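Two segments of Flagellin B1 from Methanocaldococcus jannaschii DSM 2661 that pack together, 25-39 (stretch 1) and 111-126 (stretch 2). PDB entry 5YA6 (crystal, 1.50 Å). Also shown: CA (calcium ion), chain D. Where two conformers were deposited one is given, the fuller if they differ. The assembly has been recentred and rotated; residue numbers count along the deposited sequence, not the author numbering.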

ATOM      1  N   THR B  25      -0.586 -15.272  22.709  1.00 16.90           N
ATOM      2  CA  THR B  25      -1.546 -16.367  22.587  1.00 16.70           C
ATOM      3  C   THR B  25      -2.205 -16.479  21.244  1.00 17.07           C
ATOM      4  O   THR B  25      -2.836 -17.487  20.923  1.00 18.20           O
ATOM      5  N   LEU B  26      -2.110 -15.412  20.431  1.00 15.81           N
ATOM      6  CA  LEU B  26      -2.659 -15.445  19.094  1.00 14.59           C
ATOM      7  C   LEU B  26      -1.582 -15.556  18.020  1.00 14.99           C
ATOM      8  O   LEU B  26      -1.901 -15.644  16.838  1.00 16.67           O
ATOM      9  N   GLY B  27      -0.332 -15.477  18.447  1.00 16.31           N
ATOM     10  CA  GLY B  27       0.845 -15.731  17.588  1.00 17.46           C
ATOM     11  C   GLY B  27       1.227 -14.596  16.667  1.00 16.04           C
ATOM     12  O   GLY B  27       1.807 -14.846  15.584  1.00 19.78           O
ATOM     13  N   GLY B  28       0.843 -13.388  17.040  1.00 14.95           N
ATOM     14  CA  GLY B  28       1.018 -12.255  16.146  1.00 14.27           C
ATOM     15  C   GLY B  28       0.457 -10.940  16.591  1.00 13.53           C
ATOM     16  O   GLY B  28      -0.062 -10.800  17.715  1.00 13.86           O
ATOM     17  N   ILE B  29       0.498  -9.979  15.663  1.00 11.90           N
ATOM     18  CA  ILE B  29      -0.070  -8.684  15.922  1.00 12.46           C
ATOM     19  C   ILE B  29      -1.592  -8.681  15.713  1.00 12.61           C
ATOM     20  O   ILE B  29      -2.056  -8.955  14.595  1.00 11.71           O
ATOM     21  N   ASP B  30      -2.341  -8.439  16.780  1.00 12.01           N
ATOM     22  CA  ASP B  30      -3.788  -8.513  16.673  1.00 12.63           C
ATOM     23  C   ASP B  30      -4.437  -7.142  16.499  1.00 12.73           C
ATOM     24  O   ASP B  30      -5.578  -7.066  16.129  1.00 13.06           O
ATOM     25  N   LYS B  31      -3.727  -6.058  16.822  1.00 12.67           N
ATOM     26  CA  LYS B  31      -4.266  -4.732  16.776  1.00 11.79           C
ATOM     27  C   LYS B  31      -3.220  -3.753  16.260  1.00 11.84           C
ATOM     28  O   LYS B  31      -1.965  -3.953  16.515  1.00 12.45           O
ATOM     29  N   LEU B  32      -3.695  -2.744  15.526  1.00 11.61           N
ATOM     30  CA  LEU B  32      -2.833  -1.676  14.933  1.00 11.37           C
ATOM     31  C   LEU B  32      -3.313  -0.336  15.452  1.00 13.24           C
ATOM     32  O   LEU B  32      -4.511  -0.119  15.618  1.00 13.48           O
ATOM     33  N   ALA B  33      -2.395   0.597  15.600  1.00 11.85           N
ATOM     34  CA  ALA B  33      -2.701   1.971  15.939  1.00 12.22           C
ATOM     35  C   ALA B  33      -1.957   2.843  14.925  1.00 12.95           C
ATOM     36  O   ALA B  33      -0.683   2.888  14.914  1.00 13.56           O
ATOM     37  N   ILE B  34      -2.734   3.527  14.051  1.00 11.49           N
ATOM     38  CA  ILE B  34      -2.137   4.304  12.954  1.00 11.12           C
ATOM     39  C   ILE B  34      -2.253   5.767  13.280  1.00 10.70           C
ATOM     40  O   ILE B  34      -3.383   6.323  13.369  1.00 12.10           O
ATOM     41  N   TYR B  35      -1.125   6.415  13.497  1.00 10.82           N
ATOM     42  CA  TYR B  35      -1.126   7.823  13.931  1.00 11.39           C
ATOM     43  C   TYR B  35      -1.052   8.759  12.739  1.00 11.92           C
ATOM     44  O   TYR B  35      -0.296   8.540  11.804  1.00 11.41           O
ATOM     45  N   ILE B  36      -1.967   9.729  12.781  1.00 10.55           N
ATOM     46  CA  ILE B  36      -2.290  10.657  11.684  0.50 11.98           C
ATOM     47  C   ILE B  36      -2.244  12.131  12.160  1.00 11.63           C
ATOM     48  O   ILE B  36      -2.701  12.431  13.251  1.00 12.53           O
ATOM     49  N   THR B  37      -1.713  13.026  11.341  1.00 12.35           N
ATOM     50  CA  THR B  37      -1.743  14.456  11.577  1.00 13.37           C
ATOM     51  C   THR B  37      -1.915  15.147  10.221  1.00 13.79           C
ATOM     52  O   THR B  37      -1.501  14.603   9.201  1.00 14.00           O
ATOM     53  N   PRO B  38      -2.504  16.328  10.190  1.00 12.81           N
ATOM     54  CA  PRO B  38      -2.583  17.027   8.883  1.00 14.39           C
ATOM     55  C   PRO B  38      -1.201  17.409   8.325  1.00 14.51           C
ATOM     56  O   PRO B  38      -0.289  17.710   9.083  1.00 15.93           O
ATOM     57  N   ASN B  39      -1.109  17.454   7.004  1.00 14.73           N
ATOM     58  CA  ASN B  39       0.046  18.085   6.342  1.00 17.10           C
ATOM     59  C   ASN B  39       0.189  19.537   6.858  1.00 17.58           C
ATOM     60  O   ASN B  39      -0.779  20.216   7.040  1.00 18.42           O
ATOM     61  N   VAL B 111     -13.508  16.164  12.917  1.00 16.28           N
ATOM     62  CA  VAL B 111     -12.769  17.144  12.114  1.00 16.08           C
ATOM     63  C   VAL B 111     -11.362  17.270  12.669  1.00 13.28           C
ATOM     64  O   VAL B 111     -11.151  17.587  13.836  1.00 13.88           O
ATOM     65  N   ILE B 112     -10.369  17.068  11.788  1.00 13.27           N
ATOM     66  CA  ILE B 112      -8.936  17.163  12.165  1.00 12.88           C
ATOM     67  C   ILE B 112      -8.370  18.471  11.599  1.00 14.36           C
ATOM     68  O   ILE B 112      -8.592  18.755  10.432  1.00 14.65           O
ATOM     69  N   ASN B 113      -7.760  19.275  12.461  1.00 15.48           N
ATOM     70  CA  ASN B 113      -7.209  20.551  12.022  1.00 16.46           C
ATOM     71  C   ASN B 113      -5.852  20.801  12.573  1.00 18.35           C
ATOM     72  O   ASN B 113      -5.259  19.968  13.172  1.00 16.99           O
ATOM     73  N   LYS B 114      -5.299  21.943  12.214  1.00 21.11           N
ATOM     74  CA  LYS B 114      -3.907  22.206  12.486  1.00 21.47           C
ATOM     75  C   LYS B 114      -3.459  21.801  13.899  1.00 21.03           C
ATOM     76  O   LYS B 114      -4.065  22.231  14.910  1.00 22.32           O
ATOM     77  N   GLY B 115      -2.371  21.060  13.940  1.00 20.27           N
ATOM     78  CA  GLY B 115      -1.744  20.608  15.156  1.00 21.07           C
ATOM     79  C   GLY B 115      -2.285  19.283  15.711  1.00 20.46           C
ATOM     80  O   GLY B 115      -1.676  18.699  16.625  1.00 21.08           O
ATOM     81  N   ASP B 116      -3.417  18.822  15.213  1.00 16.25           N
ATOM     82  CA  ASP B 116      -4.098  17.674  15.811  1.00 14.56           C
ATOM     83  C   ASP B 116      -3.350  16.402  15.550  1.00 15.82           C
ATOM     84  O   ASP B 116      -2.728  16.276  14.495  1.00 15.91           O
ATOM     85  N   ILE B 117      -3.470  15.451  16.474  1.00 14.59           N
ATOM     86  CA  ILE B 117      -3.006  14.090  16.240  1.00 14.11           C
ATOM     87  C   ILE B 117      -4.180  13.175  16.568  1.00 13.24           C
ATOM     88  O   ILE B 117      -4.770  13.258  17.650  1.00 14.03           O
ATOM     89  N   ALA B 118      -4.476  12.266  15.640  1.00 12.63           N
ATOM     90  CA  ALA B 118      -5.465  11.250  15.865  1.00 11.52           C
ATOM     91  C   ALA B 118      -4.809   9.890  15.718  1.00 11.79           C
ATOM     92  O   ALA B 118      -3.798   9.759  15.042  1.00 12.80           O
ATOM     93  N   VAL B 119      -5.411   8.857  16.302  1.00 10.98           N
ATOM     94  CA  VAL B 119      -4.935   7.488  16.070  1.00 12.62           C
ATOM     95  C   VAL B 119      -6.086   6.680  15.517  1.00 11.47           C
ATOM     96  O   VAL B 119      -7.246   6.845  15.937  1.00 12.68           O
ATOM     97  N   LEU B 120      -5.839   5.823  14.518  1.00 11.40           N
ATOM     98  CA  LEU B 120      -6.868   4.929  13.977  1.00 11.23           C
ATOM     99  C   LEU B 120      -6.617   3.628  14.673  1.00 11.47           C
ATOM    100  O   LEU B 120      -5.572   3.010  14.512  1.00 11.08           O
ATOM    101  N   LEU B 121      -7.614   3.183  15.404  1.00 11.12           N
ATOM    102  CA  LEU B 121      -7.571   1.918  16.095  1.00 11.52           C
ATOM    103  C   LEU B 121      -8.211   0.840  15.186  1.00 11.35           C
ATOM    104  O   LEU B 121      -9.391   0.888  14.830  1.00 12.33           O
ATOM    105  N   VAL B 122      -7.415  -0.180  14.866  1.00 11.77           N
ATOM    106  CA  VAL B 122      -7.803  -1.276  13.971  1.00 11.38           C
ATOM    107  C   VAL B 122      -7.608  -2.640  14.632  1.00 12.16           C
ATOM    108  O   VAL B 122      -6.531  -2.894  15.183  1.00 11.59           O
ATOM    109  N   ASN B 123      -8.660  -3.478  14.667  1.00 12.45           N
ATOM    110  CA  ASN B 123      -8.510  -4.815  15.154  1.00 14.21           C
ATOM    111  C   ASN B 123      -8.124  -5.668  14.014  1.00 13.48           C
ATOM    112  O   ASN B 123      -8.963  -6.089  13.186  1.00 14.01           O
ATOM    113  N   ALA B 124      -6.818  -5.866  13.869  1.00 14.61           N
ATOM    114  CA  ALA B 124      -6.312  -6.670  12.739  1.00 13.28           C
ATOM    115  C   ALA B 124      -6.777  -8.107  12.762  1.00 15.25           C
ATOM    116  O   ALA B 124      -6.994  -8.686  11.707  1.00 13.24           O
ATOM    117  N   ASN B 125      -6.913  -8.701  13.962  1.00 16.21           N
ATOM    118  CA  ASN B 125      -7.431 -10.038  14.113  1.00 19.46           C
ATOM    119  C   ASN B 125      -8.829 -10.147  13.477  1.00 17.16           C
ATOM    120  O   ASN B 125      -9.127 -11.116  12.775  1.00 18.33           O
ATOM    121  N   ALA B 126      -9.638  -9.120  13.647  1.00 16.31           N
ATOM    122  CA  ALA B 126     -10.966  -9.113  13.108  1.00 16.52           C
ATOM    123  C   ALA B 126     -10.981  -8.788  11.605  1.00 17.13           C
ATOM    124  O   ALA B 126     -11.692  -9.425  10.799  1.00 18.96           O
TER

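Strand 28-38 and the strand beginning at I117 pair antiparallel, so their side chains alternate between the two faces of the sheet. L32, I34, I36, A118, L120 and V122 share one face. L32 (chi1 m, chi2 t) lies beside V122 (t), CB to CB 4.2 Å. I34 (m, t) sits across from L120 (m, t), CB to CB 4.1 Å, and its extended chi2 carries I34 CD1 to 4.3 Å from V122 CG2. I36, given in one of two deposited conformers, is m, m; its CG1 lies 4.1 Å from L120 CG, while its CG2 is 4.2 Å from I112 CD1. I112, extended as t, t, also brings CD1 to 3.8 Å from P38 CD.

On the other face, the m rotamer of Y35 (chi2 80°) lays its ring against V119, whose p rotamer places CG2 over the ring face, 3.7 Å from the centroid. The same V119 CG2 is 3.6 Å from A33 CB. I117 CG2 meets the ring edge.

Polar side chains act at the ends. T37, in t, donates from OG1 to D116 O (2.6 Å). N123 OD1 accepts from A126 N (2.8 Å), capping the helix. In the N113-D116 turn, N113 OD1 and both D116 carboxylate oxygens bind calcium at 2.4 Å each, alongside a water at 2.5 Å; D116 OD2 also accepts from N113 N (2.9 Å).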

ATOM      1  CB  THR B  25      -2.630 -16.315  23.717  1.00 17.83           C
ATOM      2  OG1 THR B  25      -3.597 -15.263  23.470  1.00 19.44           O
ATOM      3  CG2 THR B  25      -2.019 -16.121  25.068  1.00 20.29           C
ATOM      4  CB  LEU B  26      -3.485 -14.175  18.872  1.00 14.77           C
ATOM      5  CG  LEU B  26      -4.844 -14.076  19.615  1.00 17.47           C
ATOM      6  CD1 LEU B  26      -5.461 -12.706  19.351  1.00 16.49           C
ATOM      7  CD2 LEU B  26      -5.734 -15.207  19.202  1.00 18.38           C
ATOM      8  CB  ILE B  29       0.664  -7.589  15.111  1.00 13.84           C
ATOM      9  CG1 ILE B  29       2.090  -7.480  15.690  1.00 15.55           C
ATOM     10  CG2 ILE B  29      -0.112  -6.270  15.100  1.00 13.44           C
ATOM     11  CD1 ILE B  29       2.956  -6.556  14.928  1.00 17.27           C
ATOM     12  CB  ASP B  30      -4.384  -9.253  17.880  1.00 13.57           C
ATOM     13  CG  ASP B  30      -4.173  -8.499  19.181  1.00 14.35           C
ATOM     14  OD1 ASP B  30      -3.029  -8.186  19.463  1.00 15.86           O
ATOM     15  OD2 ASP B  30      -5.143  -8.185  19.922  1.00 15.98           O
ATOM     16  CB  LYS B  31      -4.754  -4.248  18.140  1.00 13.48           C
ATOM     17  CG  LYS B  31      -5.971  -4.947  18.721  1.00 15.52           C
ATOM     18  CD  LYS B  31      -6.248  -4.366  20.111  1.00 18.43           C
ATOM     19  CE  LYS B  31      -7.611  -4.726  20.551  1.00 23.77           C
ATOM     20  NZ  LYS B  31      -7.865  -4.195  21.937  1.00 27.45           N
ATOM     21  CB  LEU B  32      -2.859  -1.646  13.399  1.00 12.20           C
ATOM     22  CG  LEU B  32      -2.383  -2.915  12.711  1.00 13.40           C
ATOM     23  CD1 LEU B  32      -2.728  -2.874  11.259  1.00 14.59           C
ATOM     24  CD2 LEU B  32      -0.888  -3.115  12.932  1.00 12.64           C
ATOM     25  CB  ALA B  33      -2.274   2.280  17.375  1.00 12.57           C
ATOM     26  CB  ILE B  34      -2.837   3.986  11.613  1.00 11.35           C
ATOM     27  CG1 ILE B  34      -2.745   2.482  11.348  1.00 11.01           C
ATOM     28  CG2 ILE B  34      -2.322   4.868  10.502  1.00 10.73           C
ATOM     29  CD1 ILE B  34      -3.740   2.005  10.285  1.00 11.42           C
ATOM     30  CB  TYR B  35       0.007   8.144  14.876  1.00 12.90           C
ATOM     31  CG  TYR B  35      -0.095   7.352  16.191  1.00 13.19           C
ATOM     32  CD1 TYR B  35       0.305   6.040  16.303  1.00 13.85           C
ATOM     33  CD2 TYR B  35      -0.545   7.970  17.350  1.00 15.38           C
ATOM     34  CE1 TYR B  35       0.200   5.328  17.488  1.00 13.09           C
ATOM     35  CE2 TYR B  35      -0.657   7.266  18.549  1.00 14.55           C
ATOM     36  CZ  TYR B  35      -0.256   5.961  18.626  1.00 14.33           C
ATOM     37  OH  TYR B  35      -0.406   5.277  19.835  1.00 16.03           O
ATOM     38  CB  ILE B  36      -3.712  10.370  11.180  0.50 11.59           C
ATOM     39  CG1 ILE B  36      -3.807   8.922  10.631  0.50 12.47           C
ATOM     40  CG2 ILE B  36      -4.161  11.430  10.202  0.50 12.03           C
ATOM     41  CD1 ILE B  36      -2.995   8.695   9.361  0.50 12.34           C
ATOM     42  CB  THR B  37      -0.478  14.969  12.315  1.00 14.60           C
ATOM     43  OG1 THR B  37      -0.687  16.293  12.859  1.00 15.37           O
ATOM     44  CG2 THR B  37       0.704  15.019  11.397  1.00 13.65           C
ATOM     45  CB  PRO B  38      -3.419  18.266   9.172  1.00 13.95           C
ATOM     46  CG  PRO B  38      -4.226  17.901  10.408  1.00 15.19           C
ATOM     47  CD  PRO B  38      -3.267  17.033  11.211  1.00 13.29           C
ATOM     48  CB  ASN B  39      -0.107  18.016   4.817  1.00 16.92           C
ATOM     49  CG  ASN B  39      -0.091  16.581   4.267  1.00 17.86           C
ATOM     50  OD1 ASN B  39       0.448  15.674   4.905  1.00 18.81           O
ATOM     51  ND2 ASN B  39      -0.693  16.376   3.100  1.00 19.61           N
ATOM     52  CB  VAL B 111     -13.415  18.545  12.085  1.00 16.92           C
ATOM     53  CG1 VAL B 111     -12.486  19.530  11.357  1.00 19.42           C
ATOM     54  CG2 VAL B 111     -14.746  18.514  11.378  1.00 17.36           C
ATOM     55  CB  ILE B 112      -8.089  15.918  11.720  1.00 13.09           C
ATOM     56  CG1 ILE B 112      -6.778  15.801  12.491  1.00 13.23           C
ATOM     57  CG2 ILE B 112      -7.944  15.801  10.200  1.00 13.25           C
ATOM     58  CD1 ILE B 112      -6.006  14.554  12.232  1.00 13.66           C
ATOM     59  CB  ASN B 113      -8.231  21.669  12.194  1.00 17.78           C
ATOM     60  CG  ASN B 113      -8.589  21.958  13.619  1.00 18.57           C
ATOM     61  OD1 ASN B 113      -7.917  21.558  14.520  1.00 18.51           O
ATOM     62  ND2 ASN B 113      -9.697  22.656  13.820  1.00 20.90           N
ATOM     63  CB  LYS B 114      -3.652  23.721  12.263  1.00 22.50           C
ATOM     64  CG  LYS B 114      -2.224  24.117  12.618  1.00 24.00           C
ATOM     65  CD  LYS B 114      -1.970  25.588  12.321  1.00 27.85           C
ATOM     66  CE  LYS B 114      -0.579  25.981  12.832  1.00 30.58           C
ATOM     67  NZ  LYS B 114      -0.246  27.390  12.505  1.00 35.57           N
ATOM     68  CB  ASP B 116      -5.519  17.482  15.278  1.00 15.63           C
ATOM     69  CG  ASP B 116      -6.523  18.528  15.760  1.00 15.24           C
ATOM     70  OD1 ASP B 116      -6.209  19.404  16.628  1.00 16.90           O
ATOM     71  OD2 ASP B 116      -7.652  18.429  15.263  1.00 14.20           O
ATOM     72  CB  ILE B 117      -1.747  13.673  17.050  1.00 15.20           C
ATOM     73  CG1 ILE B 117      -0.613  14.650  16.782  1.00 16.94           C
ATOM     74  CG2 ILE B 117      -1.324  12.230  16.719  1.00 16.53           C
ATOM     75  CD1 ILE B 117       0.568  14.421  17.742  1.00 19.44           C
ATOM     76  CB  ALA B 118      -6.616  11.353  14.895  1.00 12.87           C
ATOM     77  CB  VAL B 119      -4.316   6.891  17.366  1.00 12.97           C
ATOM     78  CG1 VAL B 119      -5.357   6.793  18.478  1.00 14.19           C
ATOM     79  CG2 VAL B 119      -3.680   5.549  17.086  1.00 14.00           C
ATOM     80  CB  LEU B 120      -6.736   4.791  12.449  1.00 11.96           C
ATOM     81  CG  LEU B 120      -6.571   6.126  11.718  1.00 12.29           C
ATOM     82  CD1 LEU B 120      -6.465   5.800  10.222  1.00 12.55           C
ATOM     83  CD2 LEU B 120      -7.722   7.112  11.961  1.00 12.75           C
ATOM     84  CB  LEU B 121      -8.324   2.074  17.456  1.00 11.91           C
ATOM     85  CG  LEU B 121      -7.863   3.224  18.365  1.00 13.49           C
ATOM     86  CD1 LEU B 121      -8.825   3.298  19.563  1.00 14.16           C
ATOM     87  CD2 LEU B 121      -6.402   3.083  18.769  1.00 13.55           C
ATOM     88  CB  VAL B 122      -6.977  -1.224  12.642  1.00 12.44           C
ATOM     89  CG1 VAL B 122      -7.361  -2.369  11.697  1.00 11.81           C
ATOM     90  CG2 VAL B 122      -7.204   0.114  11.961  1.00 12.49           C
ATOM     91  CB  ASN B 123      -9.762  -5.416  15.814  1.00 16.20           C
ATOM     92  CG  ASN B 123      -9.405  -6.711  16.546  1.00 16.57           C
ATOM     93  OD1 ASN B 123      -8.961  -7.652  15.941  1.00 15.84           O
ATOM     94  ND2 ASN B 123      -9.490  -6.707  17.877  1.00 21.32           N
ATOM     95  CB  ALA B 124      -4.787  -6.642  12.740  1.00 13.63           C
ATOM     96  CB  ASN B 125      -7.420 -10.393  15.614  1.00 20.15           C
ATOM     97  CG  ASN B 125      -7.745 -11.804  15.906  1.00 25.27           C
ATOM     98  OD1 ASN B 125      -7.138 -12.740  15.391  1.00 28.62           O
ATOM     99  ND2 ASN B 125      -8.724 -11.996  16.795  1.00 27.13           N
ATOM    100  CB  ALA B 126     -11.855  -8.193  13.917  1.00 15.49           C
TER
HETATM  101 CA    CA D 301      -8.381  20.367  16.501  1.00 17.45          CA
HETATM  102  O   HOH W   1      -6.999  22.125  17.496  1.00 18.74           O